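Local coordinates for putative glutathionylspermidine synthase (Methylobacillus flagellatus, PDB 3N6X), which is of unproven function but, as a putative glutathionylspermidine synthase of the circularly permuted ATP-grasp family, probably ligates substrates at the expense of ATP, at residues P424-F432 and A445-L456. Residues are numbered along the deposited sequence; the frame is centred on the assembly and turned at random.
Sequences PRHVDLRPF and ALCRVALREGSL
Val427, Asp428, Leu429 and Arg430 pair antiparallel with Val449, Arg448, Cys447 and Leu446, the strand axes 4.7 Å apart at closest and their directions 146° apart; hydrogen-bonded pairs (Asp428 with Arg448, Arg430 with Leu446) alternate with non-hydrogen-bonded ones. This ladder, in the large mixed sheet of an ATP-grasp-like protein, sorts its side chains. On one face Val427 CG1 packs 3.7 Å from Val449 CB, and Leu429 touches Ala445 and Cys447, with Arg77 beside this apolar row. The other face carries a charged pair: Asp428 OD2 meets Arg448 NH2 in a 2.6 Å salt bridge, approaching over a guanidinium face, the two planes 60° apart. Asp148, salt-bridged to Arg430, pairs weakly with Arg448. Past the end of strand 446-450, Leu451 O takes a 2.7 Å hydrogen bond from NE of Arg425, bent at chi2 (-64°), and lies in the guanidinium plane; NH1 hydrogen-bonds to Pro424 O, and Glu453 CB lies over one face. A leucine in place of Arg425 would probably leave both oxygens without these donors and the chain leading into the turn less firmly held. Beyond the type II turn from Arg452 to Ser455, Leu456 CD2 sits 3.7 Å from the His426 ring centroid, a CH-pi contact.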
ATOM      1  N   PRO A 424     -12.873  16.503 -13.402  1.00 73.33           N
ATOM      2  CA  PRO A 424     -11.963  15.351 -13.299  1.00 71.74           C
ATOM      3  C   PRO A 424     -10.715  15.662 -12.471  1.00 70.78           C
ATOM      4  O   PRO A 424     -10.120  16.729 -12.628  1.00 70.29           O
ATOM      5  CB  PRO A 424     -11.595  15.061 -14.764  1.00 73.86           C
ATOM      6  CG  PRO A 424     -12.644  15.741 -15.579  1.00 78.98           C
ATOM      7  CD  PRO A 424     -13.006  16.956 -14.801  1.00 74.90           C
ATOM      8  N   ARG A 425     -10.349  14.739 -11.552  1.00 62.99           N
ATOM      9  CA  ARG A 425      -9.143  14.847 -10.724  1.00 60.50           C
ATOM     10  C   ARG A 425      -8.385  13.520 -10.696  1.00 62.44           C
ATOM     11  O   ARG A 425      -8.998  12.456 -10.791  1.00 61.91           O
ATOM     12  CB  ARG A 425      -9.467  15.334  -9.304  1.00 56.44           C
ATOM     13  CG  ARG A 425      -9.906  16.804  -9.234  1.00 62.06           C
ATOM     14  CD  ARG A 425      -8.806  17.753  -9.672  1.00 67.02           C
ATOM     15  NE  ARG A 425      -9.179  19.161  -9.506  1.00 72.66           N
ATOM     16  CZ  ARG A 425      -9.763  19.896 -10.450  1.00 84.41           C
ATOM     17  NH1 ARG A 425     -10.106  19.349 -11.610  1.00 69.34           N
ATOM     18  NH2 ARG A 425     -10.038  21.174 -10.228  1.00 70.51           N
ATOM     19  N   HIS A 426      -7.050  13.585 -10.606  1.00 57.32           N
ATOM     20  CA  HIS A 426      -6.192  12.399 -10.638  1.00 55.28           C
ATOM     21  C   HIS A 426      -6.305  11.546  -9.373  1.00 52.81           C
ATOM     22  O   HIS A 426      -6.312  12.072  -8.259  1.00 50.16           O
ATOM     23  CB  HIS A 426      -4.733  12.789 -10.930  1.00 56.23           C
ATOM     24  CG  HIS A 426      -4.542  13.426 -12.276  1.00 59.92           C
ATOM     25  ND1 HIS A 426      -4.748  12.715 -13.452  1.00 61.91           N
ATOM     26  CD2 HIS A 426      -4.164  14.687 -12.590  1.00 61.81           C
ATOM     27  CE1 HIS A 426      -4.505  13.568 -14.434  1.00 61.25           C
ATOM     28  NE2 HIS A 426      -4.146  14.765 -13.966  1.00 61.65           N
ATOM     29  N   VAL A 427      -6.408  10.224  -9.557  1.00 47.75           N
ATOM     30  CA  VAL A 427      -6.520   9.262  -8.447  1.00 46.64           C
ATOM     31  C   VAL A 427      -5.508   8.129  -8.572  1.00 50.36           C
ATOM     32  O   VAL A 427      -5.097   7.771  -9.687  1.00 49.55           O
ATOM     33  CB  VAL A 427      -7.960   8.663  -8.323  1.00 49.24           C
ATOM     34  CG1 VAL A 427      -8.954   9.686  -7.789  1.00 48.84           C
ATOM     35  CG2 VAL A 427      -8.436   8.070  -9.651  1.00 48.43           C
ATOM     36  N   ASP A 428      -5.216   7.478  -7.448  1.00 46.37           N
ATOM     37  CA  ASP A 428      -4.475   6.230  -7.441  1.00 45.60           C
ATOM     38  C   ASP A 428      -5.182   5.223  -6.515  1.00 49.16           C
ATOM     39  O   ASP A 428      -6.091   5.611  -5.766  1.00 47.95           O
ATOM     40  CB  ASP A 428      -2.979   6.429  -7.129  1.00 47.14           C
ATOM     41  CG  ASP A 428      -2.604   6.558  -5.671  1.00 59.54           C
ATOM     42  OD1 ASP A 428      -3.514   6.706  -4.835  1.00 60.44           O
ATOM     43  OD2 ASP A 428      -1.395   6.538  -5.369  1.00 69.06           O
ATOM     44  N   LEU A 429      -4.816   3.938  -6.610  1.00 44.63           N
ATOM     45  CA  LEU A 429      -5.506   2.872  -5.907  1.00 43.48           C
ATOM     46  C   LEU A 429      -4.540   1.966  -5.137  1.00 44.17           C
ATOM     47  O   LEU A 429      -3.564   1.474  -5.711  1.00 44.25           O
ATOM     48  CB  LEU A 429      -6.277   2.046  -6.961  1.00 44.22           C
ATOM     49  CG  LEU A 429      -7.462   1.240  -6.468  1.00 50.38           C
ATOM     50  CD1 LEU A 429      -8.653   2.151  -6.142  1.00 50.38           C
ATOM     51  CD2 LEU A 429      -7.863   0.201  -7.489  1.00 53.31           C
ATOM     52  N   ARG A 430      -4.830   1.707  -3.856  1.00 37.92           N
ATOM     53  CA  ARG A 430      -4.030   0.772  -3.072  1.00 36.41           C
ATOM     54  C   ARG A 430      -4.850  -0.397  -2.479  1.00 39.83           C
ATOM     55  O   ARG A 430      -5.357  -0.291  -1.364  1.00 40.54           O
ATOM     56  CB  ARG A 430      -3.194   1.479  -1.983  1.00 36.19           C
ATOM     57  CG  ARG A 430      -2.200   0.519  -1.288  1.00 45.00           C
ATOM     58  CD  ARG A 430      -1.606   1.083  -0.011  1.00 49.88           C
ATOM     59  NE  ARG A 430      -0.378   1.837  -0.269  1.00 59.52           N
ATOM     60  CZ  ARG A 430       0.520   2.142   0.662  1.00 77.13           C
ATOM     61  NH1 ARG A 430       0.345   1.748   1.918  1.00 71.06           N
ATOM     62  NH2 ARG A 430       1.600   2.841   0.345  1.00 63.49           N
ATOM     63  N   PRO A 431      -4.947  -1.547  -3.180  1.00 35.77           N
ATOM     64  CA  PRO A 431      -5.549  -2.725  -2.547  1.00 35.03           C
ATOM     65  C   PRO A 431      -4.511  -3.433  -1.646  1.00 38.02           C
ATOM     66  O   PRO A 431      -3.313  -3.135  -1.722  1.00 37.23           O
ATOM     67  CB  PRO A 431      -5.968  -3.590  -3.737  1.00 37.25           C
ATOM     68  CG  PRO A 431      -5.035  -3.217  -4.840  1.00 41.87           C
ATOM     69  CD  PRO A 431      -4.429  -1.859  -4.530  1.00 37.20           C
ATOM     70  N   PHE A 432      -4.970  -4.353  -0.788  1.00 33.12           N
ATOM     71  CA  PHE A 432      -4.105  -5.031   0.167  1.00 32.57           C
ATOM     72  C   PHE A 432      -4.164  -6.526  -0.039  1.00 34.69           C
ATOM     73  O   PHE A 432      -5.203  -7.130   0.176  1.00 35.73           O
ATOM     74  CB  PHE A 432      -4.505  -4.658   1.614  1.00 34.80           C
ATOM     75  CG  PHE A 432      -4.371  -3.181   1.923  1.00 36.79           C
ATOM     76  CD1 PHE A 432      -5.386  -2.284   1.586  1.00 38.93           C
ATOM     77  CD2 PHE A 432      -3.212  -2.679   2.512  1.00 38.67           C
ATOM     78  CE1 PHE A 432      -5.244  -0.915   1.832  1.00 39.31           C
ATOM     79  CE2 PHE A 432      -3.074  -1.308   2.764  1.00 41.20           C
ATOM     80  CZ  PHE A 432      -4.087  -0.436   2.420  1.00 38.86           C
ATOM     81  N   ALA A 445     -10.208  -1.055  -1.584  1.00 35.55           N
ATOM     82  CA  ALA A 445      -8.909  -0.419  -1.739  1.00 35.62           C
ATOM     83  C   ALA A 445      -8.936   0.993  -1.185  1.00 42.67           C
ATOM     84  O   ALA A 445     -10.000   1.623  -1.119  1.00 42.81           O
ATOM     85  CB  ALA A 445      -8.520  -0.378  -3.221  1.00 35.93           C
ATOM     86  N   LEU A 446      -7.761   1.514  -0.822  1.00 40.17           N
ATOM     87  CA  LEU A 446      -7.649   2.900  -0.447  1.00 40.05           C
ATOM     88  C   LEU A 446      -7.495   3.701  -1.738  1.00 44.06           C
ATOM     89  O   LEU A 446      -6.633   3.395  -2.540  1.00 44.20           O
ATOM     90  CB  LEU A 446      -6.430   3.126   0.480  1.00 40.15           C
ATOM     91  CG  LEU A 446      -6.040   4.606   0.737  1.00 43.70           C
ATOM     92  CD1 LEU A 446      -7.174   5.374   1.427  1.00 42.98           C
ATOM     93  CD2 LEU A 446      -4.774   4.700   1.543  1.00 44.88           C
ATOM     94  N   CYS A 447      -8.367   4.668  -1.968  1.00 41.85           N
ATOM     95  CA  CYS A 447      -8.250   5.525  -3.132  1.00 41.24           C
ATOM     96  C   CYS A 447      -7.858   6.919  -2.694  1.00 45.20           C
ATOM     97  O   CYS A 447      -8.493   7.485  -1.810  1.00 44.06           O
ATOM     98  CB  CYS A 447      -9.535   5.534  -3.946  1.00 41.07           C
ATOM     99  SG  CYS A 447      -9.501   6.656  -5.362  1.00 44.77           S
ATOM    100  N   ARG A 448      -6.777   7.448  -3.266  1.00 43.17           N
ATOM    101  CA  ARG A 448      -6.277   8.786  -2.953  1.00 42.93           C
ATOM    102  C   ARG A 448      -6.499   9.692  -4.136  1.00 48.95           C
ATOM    103  O   ARG A 448      -6.380   9.249  -5.284  1.00 48.34           O
ATOM    104  CB  ARG A 448      -4.803   8.742  -2.577  1.00 41.30           C
ATOM    105  CG  ARG A 448      -4.537   8.051  -1.248  1.00 49.29           C
ATOM    106  CD  ARG A 448      -3.062   8.011  -0.943  1.00 58.61           C
ATOM    107  NE  ARG A 448      -2.357   7.024  -1.766  1.00 77.05           N
ATOM    108  CZ  ARG A 448      -1.107   7.171  -2.201  1.00 95.05           C
ATOM    109  NH1 ARG A 448      -0.415   8.265  -1.901  1.00 83.20           N
ATOM    110  NH2 ARG A 448      -0.535   6.219  -2.925  1.00 81.33           N
ATOM    111  N   VAL A 449      -6.888  10.946  -3.873  1.00 47.45           N
ATOM    112  CA  VAL A 449      -7.203  11.898  -4.946  1.00 48.31           C
ATOM    113  C   VAL A 449      -6.358  13.180  -4.853  1.00 53.52           C
ATOM    114  O   VAL A 449      -6.152  13.710  -3.756  1.00 52.50           O
ATOM    115  CB  VAL A 449      -8.742  12.191  -5.027  1.00 51.62           C
ATOM    116  CG1 VAL A 449      -9.279  12.757  -3.713  1.00 51.04           C
ATOM    117  CG2 VAL A 449      -9.082  13.112  -6.200  1.00 51.41           C
ATOM    118  N   ALA A 450      -5.846  13.651  -6.010  1.00 51.41           N
ATOM    119  CA  ALA A 450      -5.099  14.911  -6.105  1.00 52.13           C
ATOM    120  C   ALA A 450      -6.112  16.022  -6.405  1.00 56.43           C
ATOM    121  O   ALA A 450      -6.540  16.184  -7.555  1.00 55.78           O
ATOM    122  CB  ALA A 450      -4.054  14.823  -7.219  1.00 52.91           C
ATOM    123  N   LEU A 451      -6.576  16.707  -5.346  1.00 54.13           N
ATOM    124  CA  LEU A 451      -7.650  17.708  -5.411  1.00 54.83           C
ATOM    125  C   LEU A 451      -7.335  18.960  -6.243  1.00 62.30           C
ATOM    126  O   LEU A 451      -8.215  19.437  -6.964  1.00 61.51           O
ATOM    127  CB  LEU A 451      -8.136  18.086  -3.991  1.00 54.33           C
ATOM    128  CG  LEU A 451      -8.717  16.916  -3.150  1.00 57.73           C
ATOM    129  CD1 LEU A 451      -8.729  17.249  -1.672  1.00 57.06           C
ATOM    130  CD2 LEU A 451     -10.107  16.528  -3.624  1.00 58.91           C
ATOM    131  N   ARG A 452      -6.092  19.500  -6.140  1.00 62.20           N
ATOM    132  CA  ARG A 452      -5.681  20.706  -6.882  1.00 63.25           C
ATOM    133  C   ARG A 452      -5.684  20.455  -8.397  1.00 69.26           C
ATOM    134  O   ARG A 452      -5.291  19.373  -8.840  1.00 68.66           O
ATOM    135  CB  ARG A 452      -4.304  21.186  -6.412  1.00 66.00           C
ATOM    136  CG  ARG A 452      -3.947  22.601  -6.881  1.00 83.12           C
ATOM    137  CD  ARG A 452      -2.451  22.858  -6.817  1.00 99.34           C
ATOM    138  NE  ARG A 452      -1.730  22.187  -7.905  1.00110.31           N
ATOM    139  CZ  ARG A 452      -0.456  21.812  -7.832  1.00126.83           C
ATOM    140  NH1 ARG A 452       0.247  22.031  -6.726  1.00114.15           N
ATOM    141  NH2 ARG A 452       0.124  21.209  -8.862  1.00114.47           N
ATOM    142  N   GLU A 453      -6.163  21.442  -9.188  1.00 67.73           N
ATOM    143  CA  GLU A 453      -6.260  21.313 -10.650  1.00 68.64           C
ATOM    144  C   GLU A 453      -4.887  21.102 -11.307  1.00 72.85           C
ATOM    145  O   GLU A 453      -3.946  21.852 -11.036  1.00 72.65           O
ATOM    146  CB  GLU A 453      -6.975  22.527 -11.259  1.00 70.36           C
ATOM    147  CG  GLU A 453      -7.496  22.281 -12.667  1.00 81.88           C
ATOM    148  CD  GLU A 453      -8.033  23.513 -13.369  1.00101.55           C
ATOM    149  OE1 GLU A 453      -8.890  24.208 -12.777  1.00 98.88           O
ATOM    150  OE2 GLU A 453      -7.617  23.766 -14.522  1.00 94.36           O
ATOM    151  N   GLY A 454      -4.784  20.054 -12.123  1.00 69.20           N
ATOM    152  CA  GLY A 454      -3.555  19.704 -12.828  1.00 68.87           C
ATOM    153  C   GLY A 454      -2.545  18.913 -12.012  1.00 72.55           C
ATOM    154  O   GLY A 454      -1.599  18.353 -12.578  1.00 72.85           O
ATOM    155  N   SER A 455      -2.735  18.854 -10.673  1.00 67.85           N
ATOM    156  CA  SER A 455      -1.823  18.156  -9.761  1.00 67.88           C
ATOM    157  C   SER A 455      -1.851  16.631  -9.914  1.00 73.71           C
ATOM    158  O   SER A 455      -2.904  16.049 -10.175  1.00 74.00           O
ATOM    159  CB  SER A 455      -2.112  18.539  -8.313  1.00 70.23           C
ATOM    160  OG  SER A 455      -1.224  17.900  -7.409  1.00 75.38           O
ATOM    161  N   LEU A 456      -0.687  15.990  -9.710  1.00 70.69           N
ATOM    162  CA  LEU A 456      -0.540  14.531  -9.717  1.00 70.51           C
ATOM    163  C   LEU A 456      -0.062  14.078  -8.338  1.00 75.28           C
ATOM    164  O   LEU A 456       0.313  12.922  -8.155  1.00 75.05           O
ATOM    165  CB  LEU A 456       0.444  14.087 -10.813  1.00 70.49           C
ATOM    166  CG  LEU A 456       0.020  14.424 -12.246  1.00 75.43           C
ATOM    167  CD1 LEU A 456       1.218  14.724 -13.112  1.00 75.54           C
ATOM    168  CD2 LEU A 456      -0.807  13.313 -12.846  1.00 78.20           C
TER